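Local coordinates for protein CbsA (Xanthomonas oryzae pv. oryzae, PDB 5XYH) that probably hydrolyses cellulose of the plant cell wall as a family 6 1,4-beta-cellobiosidase, an exo-acting glucanase that releases cellobiose from chain ends, at residues Pro243-Pro248 with Gln255-Ser260; Asn152-Gln157 with Ile210-Arg215. All coordinates share one frame; numbering follows the deposited sequence.

From the N terminus, interaction 2 opens first: helix 150-155 follows strand 140-145 of the central sheet, and the chain passes helices 160-167 and 170-183 and strand 188-193 before helix 206-218 returns to close the contact at 210-215. Interaction 1 opens only afterwards, in the loop beyond strand 229-232, and closes a short span at 255-260, which begins on the second strand of the hairpin 251-252/255-256. The two are therefore in series and neither nest nor cross. Interaction 2 joins helices that follow two neighbouring parallel strands, whereas interaction 1 folds a peripheral loop on itself. Their centres lie 27 Å apart, with the nearest atoms about 16 Å apart.

Interaction 1 (Pro243-Pro248 with Gln255-Ser260); sequences PNLPNP and QPISSS
The backbone of Pro248 meets that of Ser258 with their CA atoms 5.0 Å apart. One hydrogen bond joins them: Ser258 N donates to Pro248 O at 3.1 Å, in the carbonyl plane and bent at the hydrogen (141°). Around this same oxygen the side chains of 256-258 gather: CG1 of Ile257 comes within 3.4 Å of Pro248 O, and CB of Ser258 packs beside it. Ile257 is the main apolar partner. With CG1 set between its backbone N and carbonyl carbon (chi1 57°) and CD1 extended beyond it, CD1 comes to 3.3 Å from Asn247 O and, more loosely, to 4.3 Å from the Leu245 CD2 methyl. The bond joins a proline-rich loop to the exit of a small antiparallel hairpin, strands 251-252 and 255-256, after which the chain turns through a 3-10 segment at 257-259. That turn is reinforced by two serines. Ser259 OG donates to Pro256 O at 2.7 Å, and Ser260 OG to Ile257 O at 2.8 Å, the latter approaching nearly in line with the carbonyl. Each of these oxygens also accepts the backbone N of the same serine, so both are gripped twice. Behind the contact, Tyr319 and Val320 of helix 316-323 cover Leu245 and Ile257 respectively, while the Asn247 side chain turns to its own loop, where OD1 accepts from Asp249 N.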
loop_
_atom_site.group_PDB
_atom_site.type_symbol
_atom_site.label_atom_id
_atom_site.label_comp_id
_atom_site.label_asym_id
_atom_site.label_seq_id
_atom_site.Cartn_x
_atom_site.Cartn_y
_atom_site.Cartn_z
ATOM N N PRO A 243 3.572 18.248 9.399
ATOM C CA PRO A 243 3.646 18.973 10.678
ATOM C C PRO A 243 3.654 20.484 10.527
ATOM O O PRO A 243 3.281 21.191 11.469
ATOM C CB PRO A 243 4.963 18.468 11.277
ATOM C CG PRO A 243 5.807 18.185 10.039
ATOM C CD PRO A 243 4.847 17.596 9.049
ATOM N N ASN A 244 4.069 21.018 9.389
ATOM C CA ASN A 244 4.116 22.467 9.259
ATOM C C ASN A 244 2.858 23.039 8.630
ATOM O O ASN A 244 2.751 24.262 8.508
ATOM C CB ASN A 244 5.340 22.890 8.446
ATOM C CG ASN A 244 6.614 22.284 8.974
ATOM O OD1 ASN A 244 6.881 22.334 10.176
ATOM N ND2 ASN A 244 7.393 21.683 8.093
ATOM N N LEU A 245 1.905 22.195 8.240
ATOM C CA LEU A 245 0.664 22.636 7.597
ATOM C C LEU A 245 -0.533 21.987 8.288
ATOM O O LEU A 245 -1.329 21.289 7.651
ATOM C CB LEU A 245 0.691 22.303 6.101
ATOM C CG LEU A 245 1.964 22.725 5.344
ATOM C CD1 LEU A 245 2.094 22.116 3.921
ATOM C CD2 LEU A 245 2.064 24.249 5.283
ATOM N N PRO A 246 -0.694 22.197 9.606
ATOM C CA PRO A 246 -1.760 21.490 10.336
ATOM C C PRO A 246 -3.159 21.960 9.998
ATOM O O PRO A 246 -4.113 21.218 10.270
ATOM C CB PRO A 246 -1.424 21.769 11.811
ATOM C CG PRO A 246 -0.703 23.059 11.781
ATOM C CD PRO A 246 0.102 23.051 10.507
ATOM N N ASN A 247 -3.319 23.136 9.392
ATOM C CA ASN A 247 -4.638 23.714 9.119
ATOM C C ASN A 247 -4.801 23.993 7.628
ATOM O O ASN A 247 -4.309 25.021 7.132
ATOM C CB ASN A 247 -4.826 24.997 9.933
ATOM C CG ASN A 247 -6.102 25.745 9.579
ATOM O OD1 ASN A 247 -7.001 25.216 8.913
ATOM N ND2 ASN A 247 -6.188 26.991 10.040
ATOM N N PRO A 248 -5.496 23.122 6.881
ATOM C CA PRO A 248 -5.650 23.341 5.430
ATOM C C PRO A 248 -6.473 24.566 5.076
ATOM O O PRO A 248 -6.422 25.007 3.920
ATOM C CB PRO A 248 -6.350 22.055 4.949
ATOM C CG PRO A 248 -6.177 21.075 6.080
ATOM C CD PRO A 248 -6.138 21.875 7.323
ATOM N N GLN A 255 -6.695 33.332 0.239
ATOM C CA GLN A 255 -7.013 32.006 -0.272
ATOM C C GLN A 255 -6.508 30.942 0.692
ATOM O O GLN A 255 -5.441 31.111 1.300
ATOM C CB GLN A 255 -6.393 31.761 -1.658
ATOM C CG GLN A 255 -6.850 32.723 -2.755
ATOM C CD GLN A 255 -8.328 32.616 -3.067
ATOM O OE1 GLN A 255 -8.931 31.541 -2.963
ATOM N NE2 GLN A 255 -8.926 33.741 -3.457
ATOM N N PRO A 256 -7.243 29.838 0.843
ATOM C CA PRO A 256 -6.797 28.772 1.750
ATOM C C PRO A 256 -5.624 28.018 1.154
ATOM O O PRO A 256 -5.553 27.807 -0.057
ATOM C CB PRO A 256 -8.029 27.870 1.863
ATOM C CG PRO A 256 -8.719 28.036 0.554
ATOM C CD PRO A 256 -8.506 29.492 0.166
ATOM N N ILE A 257 -4.711 27.577 2.024
ATOM C CA ILE A 257 -3.527 26.888 1.525
ATOM C C ILE A 257 -3.892 25.581 0.842
ATOM O O ILE A 257 -3.105 25.069 0.041
ATOM C CB ILE A 257 -2.500 26.652 2.643
ATOM C CG1 ILE A 257 -3.114 25.850 3.797
ATOM C CG2 ILE A 257 -1.912 27.993 3.106
ATOM C CD1 ILE A 257 -2.067 25.318 4.754
ATOM N N SER A 258 -5.078 25.028 1.134
ATOM C CA SER A 258 -5.556 23.852 0.417
ATOM C C SER A 258 -5.693 24.112 -1.075
ATOM O O SER A 258 -5.695 23.159 -1.862
ATOM C CB SER A 258 -6.903 23.409 0.980
ATOM O OG SER A 258 -7.860 24.441 0.784
ATOM N N SER A 259 -5.811 25.378 -1.479
ATOM C CA SER A 259 -5.948 25.744 -2.880
ATOM C C SER A 259 -4.608 25.965 -3.562
ATOM O O SER A 259 -4.584 26.373 -4.731
ATOM C CB SER A 259 -6.797 27.006 -3.020
ATOM O OG SER A 259 -6.033 28.155 -2.682
ATOM N N SER A 260 -3.498 25.720 -2.870
ATOM C CA SER A 260 -2.195 25.779 -3.520
ATOM C C SER A 260 -2.143 24.800 -4.688
ATOM O O SER A 260 -2.929 23.846 -4.774
ATOM C CB SER A 260 -1.085 25.433 -2.529
ATOM O OG SER A 260 -1.342 24.151 -1.970
#

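Interaction 2 (Asn152-Gln157 with Ile210-Arg215); sequences NLVTNQ and ISLYTR
Leu212 carries the apolar contact, its CD2 methyl meeting both Val154 and Leu153 on the facing helix. The closer approach is to Val154 CG2 at 3.9 Å, where the two side chains run past each other in opposite directions; Leu153 adds its CB at 4.2 Å. In Leu212, CG lies anti to the backbone N (chi1 172°) and CD2 anti to CA, which stretches the side chain out to that methyl. The backbones stay well apart, with the CA atoms of Val154 and Leu212 8.4 Å from each other.

Polar bonds serve each helix separately. At the end of helix 150-155, Asn156 ND2 donates to Asn152 OD1 at 3.0 Å, on a lone pair and in the plane of the Asn156 amide, while Asn156 N bonds to Asn152 O. In the other helix, Ile210 O accepts both Thr214 N and Thr214 OG1, the hydroxyl lying above the carbonyl plane; Trp287 NE1 is a further partner of that hydroxyl.

The two helices follow the adjacent parallel strands 140-145 and 188-193, consistent with the distorted beta/alpha barrel of glycoside hydrolase family 6. Leu150 also packs on Leu212, while helix 160-167 covers Leu153 through Ala165 and Ser166. Ile210 packs on Ala281 and Phe282 of helix 271-284. Tyr213 lies against Leu150, Pro151 and Phe282, and its OH bonds to the carbonyl O of Asp193, at the end of strand 188-193.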
loop_
_atom_site.group_PDB
_atom_site.type_symbol
_atom_site.label_atom_id
_atom_site.label_comp_id
_atom_site.label_asym_id
_atom_site.label_seq_id
_atom_site.Cartn_x
_atom_site.Cartn_y
_atom_site.Cartn_z
ATOM N N ASN A 152 -10.557 3.250 -8.012
ATOM C CA ASN A 152 -10.608 3.675 -9.407
ATOM C C ASN A 152 -12.029 3.713 -9.936
ATOM O O ASN A 152 -12.325 4.484 -10.859
ATOM C CB ASN A 152 -9.757 2.758 -10.278
ATOM C CG ASN A 152 -8.308 2.770 -9.882
ATOM O OD1 ASN A 152 -7.648 3.814 -9.945
ATOM N ND2 ASN A 152 -7.789 1.604 -9.470
ATOM N N LEU A 153 -12.922 2.891 -9.381
ATOM C CA LEU A 153 -14.312 2.937 -9.823
ATOM C C LEU A 153 -14.985 4.254 -9.458
ATOM O O LEU A 153 -15.981 4.628 -10.088
ATOM C CB LEU A 153 -15.107 1.773 -9.234
ATOM C CG LEU A 153 -14.545 0.364 -9.404
ATOM C CD1 LEU A 153 -15.581 -0.627 -8.953
ATOM C CD2 LEU A 153 -14.164 0.113 -10.863
ATOM N N VAL A 154 -14.462 4.967 -8.470
ATOM C CA VAL A 154 -15.033 6.235 -8.048
ATOM C C VAL A 154 -14.356 7.415 -8.732
ATOM O O VAL A 154 -15.031 8.344 -9.179
ATOM C CB VAL A 154 -14.959 6.364 -6.513
ATOM C CG1 VAL A 154 -15.492 7.723 -6.067
ATOM C CG2 VAL A 154 -15.748 5.234 -5.857
ATOM N N THR A 155 -13.027 7.398 -8.844
ATOM C CA THR A 155 -12.302 8.584 -9.289
ATOM C C THR A 155 -11.887 8.537 -10.748
ATOM O O THR A 155 -11.624 9.592 -11.333
ATOM C CB THR A 155 -11.048 8.793 -8.439
ATOM O OG1 THR A 155 -10.215 7.633 -8.540
ATOM C CG2 THR A 155 -11.419 9.021 -6.976
ATOM N N ASN A 156 -11.828 7.355 -11.355
ATOM C CA ASN A 156 -11.223 7.203 -12.673
ATOM C C ASN A 156 -12.174 6.542 -13.660
ATOM O O ASN A 156 -11.737 5.814 -14.562
ATOM C CB ASN A 156 -9.926 6.409 -12.572
ATOM C CG ASN A 156 -8.827 7.194 -11.915
ATOM O OD1 ASN A 156 -8.698 8.407 -12.140
ATOM N ND2 ASN A 156 -8.022 6.523 -11.099
ATOM N N GLN A 157 -13.481 6.774 -13.501
ATOM C CA GLN A 157 -14.433 6.111 -14.379
ATOM C C GLN A 157 -14.300 6.562 -15.825
ATOM O O GLN A 157 -14.718 5.829 -16.721
ATOM C CB GLN A 157 -15.861 6.336 -13.889
ATOM C CG GLN A 157 -16.368 5.204 -13.000
ATOM C CD GLN A 157 -17.402 4.299 -13.668
ATOM O OE1 GLN A 157 -17.713 4.442 -14.864
ATOM N NE2 GLN A 157 -17.939 3.356 -12.894
ATOM N N ILE A 210 -17.925 5.613 -0.028
ATOM C CA ILE A 210 -18.435 4.937 1.159
ATOM C C ILE A 210 -19.498 3.916 0.776
ATOM O O ILE A 210 -19.450 2.765 1.213
ATOM C CB ILE A 210 -18.969 5.964 2.171
ATOM C CG1 ILE A 210 -17.859 6.924 2.617
ATOM C CG2 ILE A 210 -19.627 5.263 3.344
ATOM C CD1 ILE A 210 -16.605 6.256 3.142
ATOM N N SER A 211 -20.464 4.304 -0.063
ATOM C CA SER A 211 -21.522 3.357 -0.407
ATOM C C SER A 211 -20.991 2.173 -1.211
ATOM O O SER A 211 -21.518 1.060 -1.085
ATOM C CB SER A 211 -22.647 4.054 -1.169
ATOM O OG SER A 211 -22.407 4.027 -2.563
ATOM N N LEU A 212 -19.943 2.382 -2.017
ATOM C CA LEU A 212 -19.324 1.274 -2.738
ATOM C C LEU A 212 -18.722 0.260 -1.780
ATOM O O LEU A 212 -19.033 -0.930 -1.846
ATOM C CB LEU A 212 -18.249 1.786 -3.699
ATOM C CG LEU A 212 -17.381 0.724 -4.378
ATOM C CD1 LEU A 212 -18.223 -0.198 -5.226
ATOM C CD2 LEU A 212 -16.289 1.397 -5.218
ATOM N N TYR A 213 -17.838 0.707 -0.888
ATOM C CA TYR A 213 -17.249 -0.224 0.066
ATOM C C TYR A 213 -18.323 -0.860 0.935
ATOM O O TYR A 213 -18.269 -2.057 1.228
ATOM C CB TYR A 213 -16.199 0.486 0.928
ATOM C CG TYR A 213 -14.873 0.647 0.204
ATOM C CD1 TYR A 213 -14.681 1.667 -0.723
ATOM C CD2 TYR A 213 -13.837 -0.233 0.431
ATOM C CE1 TYR A 213 -13.463 1.806 -1.396
ATOM C CE2 TYR A 213 -12.625 -0.106 -0.230
ATOM C CZ TYR A 213 -12.437 0.898 -1.138
ATOM O OH TYR A 213 -11.214 0.987 -1.778
ATOM N N THR A 214 -19.323 -0.082 1.336
ATOM C CA THR A 214 -20.373 -0.652 2.179
ATOM C C THR A 214 -21.154 -1.717 1.419
ATOM O O THR A 214 -21.364 -2.829 1.918
ATOM C CB THR A 214 -21.299 0.457 2.686
ATOM O OG1 THR A 214 -20.529 1.386 3.456
ATOM C CG2 THR A 214 -22.388 -0.131 3.571
ATOM N N ARG A 215 -21.555 -1.403 0.184
ATOM C CA ARG A 215 -22.325 -2.349 -0.621
ATOM C C ARG A 215 -21.551 -3.637 -0.876
ATOM O O ARG A 215 -22.122 -4.736 -0.812
ATOM C CB ARG A 215 -22.718 -1.685 -1.936
ATOM C CG ARG A 215 -23.408 -2.586 -2.914
ATOM C CD ARG A 215 -23.882 -1.778 -4.118
ATOM N NE ARG A 215 -22.786 -1.298 -4.963
ATOM C CZ ARG A 215 -22.391 -0.030 -5.040
ATOM N NH1 ARG A 215 -22.995 0.899 -4.312
ATOM N NH2 ARG A 215 -21.399 0.307 -5.857
#